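Local coordinates for protein cortical-lytic enzyme (Clostridium perfringens, PDB 5JIP) that is a muramidase of glycoside hydrolase family 25 that takes part in hydrolysing the peptidoglycan cortex of the spore during germination, at residues P78-D83 against K120-T125. Residues are numbered along the deposited sequence; the frame is centred on the assembly and turned at random.
Sequences PSKDLD and KSLTTT
The flat groups here are the S79–K80 peptide and the D81 carboxylate. L122 CD2 lies over one face of the S79–K80 peptide, 3.9 Å from S79 C. The carboxylate of D81 is met from above its plane: D83 N donates to D81 OD1 at 3.0 Å, capping the turn into the next helix. The puckered ring of P78 offers its CB corner to L122, whose CD1 stops 4.0 Å from P78 CB, while L127 and W130 of helix 124-142 and T116 also touch the proline.

L122 carries the contact. With CG anti to its carbonyl carbon (chi1 -62°), the isobutyl fork reaches the backbone of 78-80, CD1 beside the proline ring and CD2 on the peptide. L122 CD2 also presses on K80 CG at 3.4 Å, tighter than usual for two carbons. K80 and L122 pass one another in opposite directions, the lysine chain running extended beyond CG until K80 CE lies 3.3 Å from S121 O. A water bridges the K80 ammonium and the S121 carbonyl, donating to S121 O at 3.0 Å and accepting a weak bond from K80 NZ; no direct hydrogen bond joins the segments.

S79 turns its CB away and closes an ST turn, D81 N donating to S79 OG at 3.1 Å; S84 also bonds that hydroxyl. In segment 120-125, S121 OG is hydrogen-bonded to the D119 carboxylate.

Within the TIM-barrel-type domain, the contact joins two loops: one leads from strand 70-75 into helix 83-100, the other follows strand 111-113 and enters helix 124-142, where T123 is the N-cap.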
loop_
_atom_site.group_PDB
_atom_site.type_symbol
_atom_site.label_atom_id
_atom_site.label_comp_id
_atom_site.label_asym_id
_atom_site.label_seq_id
_atom_site.Cartn_x
_atom_site.Cartn_y
_atom_site.Cartn_z
ATOM N N PRO A 78 -19.865 -20.141 -17.020
ATOM C CA PRO A 78 -19.318 -21.055 -16.007
ATOM C C PRO A 78 -19.868 -22.458 -16.189
ATOM O O PRO A 78 -20.902 -22.665 -16.826
ATOM C CB PRO A 78 -19.782 -20.437 -14.676
ATOM C CG PRO A 78 -20.141 -19.008 -15.022
ATOM C CD PRO A 78 -20.693 -19.088 -16.419
ATOM N N SER A 79 -19.142 -23.431 -15.638
ATOM C CA SER A 79 -19.561 -24.825 -15.682
ATOM C C SER A 79 -18.925 -25.556 -14.508
ATOM O O SER A 79 -18.140 -24.981 -13.740
ATOM C CB SER A 79 -19.194 -25.478 -17.017
ATOM O OG SER A 79 -17.844 -25.911 -17.062
ATOM N N LYS A 80 -19.283 -26.840 -14.371
ATOM C CA LYS A 80 -18.670 -27.692 -13.356
ATOM C C LYS A 80 -17.243 -28.074 -13.721
ATOM O O LYS A 80 -16.492 -28.538 -12.854
ATOM C CB LYS A 80 -19.489 -28.980 -13.142
ATOM C CG LYS A 80 -20.900 -28.750 -12.632
ATOM C CD LYS A 80 -21.638 -30.052 -12.318
ATOM C CE LYS A 80 -23.115 -29.776 -12.117
ATOM N NZ LYS A 80 -23.864 -30.976 -11.684
ATOM N N ASP A 81 -16.850 -27.911 -14.977
ATOM C CA ASP A 81 -15.499 -28.254 -15.404
ATOM C C ASP A 81 -14.612 -27.019 -15.274
ATOM O O ASP A 81 -14.805 -26.027 -15.980
ATOM C CB ASP A 81 -15.497 -28.798 -16.829
ATOM C CG ASP A 81 -14.104 -29.082 -17.326
ATOM O OD1 ASP A 81 -13.178 -29.111 -16.491
ATOM O OD2 ASP A 81 -13.925 -29.269 -18.540
ATOM N N LEU A 82 -13.629 -27.086 -14.374
ATOM C CA LEU A 82 -12.806 -25.910 -14.118
ATOM C C LEU A 82 -11.816 -25.631 -15.248
ATOM O O LEU A 82 -11.334 -24.501 -15.359
ATOM C CB LEU A 82 -12.078 -26.070 -12.778
ATOM C CG LEU A 82 -12.962 -26.085 -11.529
ATOM C CD1 LEU A 82 -12.080 -26.333 -10.316
ATOM C CD2 LEU A 82 -13.755 -24.781 -11.349
ATOM N N ASP A 83 -11.531 -26.613 -16.113
ATOM C CA ASP A 83 -10.684 -26.346 -17.270
ATOM C C ASP A 83 -11.273 -25.254 -18.143
ATOM O O ASP A 83 -10.527 -24.566 -18.840
ATOM C CB ASP A 83 -10.483 -27.597 -18.138
ATOM C CG ASP A 83 -9.686 -28.668 -17.445
ATOM O OD1 ASP A 83 -8.957 -28.323 -16.491
ATOM O OD2 ASP A 83 -9.783 -29.843 -17.860
ATOM N N LYS A 120 -30.656 -24.046 -11.428
ATOM C CA LYS A 120 -29.992 -24.639 -10.278
ATOM C C LYS A 120 -28.847 -25.541 -10.697
ATOM O O LYS A 120 -28.507 -26.473 -9.967
ATOM C CB LYS A 120 -31.005 -25.400 -9.429
ATOM C CG LYS A 120 -32.126 -24.501 -8.895
ATOM C CD LYS A 120 -32.365 -24.734 -7.400
ATOM C CE LYS A 120 -33.025 -26.088 -7.122
ATOM N NZ LYS A 120 -34.413 -26.174 -7.676
ATOM N N SER A 121 -28.232 -25.276 -11.861
ATOM C CA SER A 121 -27.305 -26.251 -12.422
ATOM C C SER A 121 -25.970 -26.260 -11.701
ATOM O O SER A 121 -25.273 -27.282 -11.736
ATOM C CB SER A 121 -27.095 -26.000 -13.919
ATOM O OG SER A 121 -26.603 -24.697 -14.158
ATOM N N LEU A 122 -25.607 -25.177 -11.016
ATOM C CA LEU A 122 -24.353 -25.123 -10.276
ATOM C C LEU A 122 -24.625 -24.794 -8.820
ATOM O O LEU A 122 -25.492 -23.972 -8.506
ATOM C CB LEU A 122 -23.381 -24.081 -10.853
ATOM C CG LEU A 122 -22.900 -24.293 -12.291
ATOM C CD1 LEU A 122 -21.957 -23.161 -12.692
ATOM C CD2 LEU A 122 -22.234 -25.628 -12.463
ATOM N N THR A 123 -23.883 -25.450 -7.931
ATOM C CA THR A 123 -23.867 -25.024 -6.544
ATOM C C THR A 123 -23.071 -23.722 -6.408
ATOM O O THR A 123 -22.283 -23.344 -7.281
ATOM C CB THR A 123 -23.254 -26.104 -5.651
ATOM O OG1 THR A 123 -21.851 -26.180 -5.903
ATOM C CG2 THR A 123 -23.860 -27.457 -5.932
ATOM N N THR A 124 -23.292 -23.031 -5.292
ATOM C CA THR A 124 -22.484 -21.856 -4.998
ATOM C C THR A 124 -20.997 -22.195 -4.984
ATOM O O THR A 124 -20.171 -21.420 -5.484
ATOM C CB THR A 124 -22.926 -21.261 -3.680
ATOM O OG1 THR A 124 -24.303 -20.903 -3.791
ATOM C CG2 THR A 124 -22.075 -20.030 -3.315
ATOM N N THR A 125 -20.626 -23.353 -4.425
ATOM C CA THR A 125 -19.215 -23.738 -4.439
ATOM C C THR A 125 -18.725 -23.898 -5.867
ATOM O O THR A 125 -17.633 -23.438 -6.218
ATOM C CB THR A 125 -18.994 -25.036 -3.657
ATOM O OG1 THR A 125 -19.437 -24.868 -2.301
ATOM C CG2 THR A 125 -17.511 -25.446 -3.662
HETATM O O HOH W 1 -24.484 -28.729 -9.242
#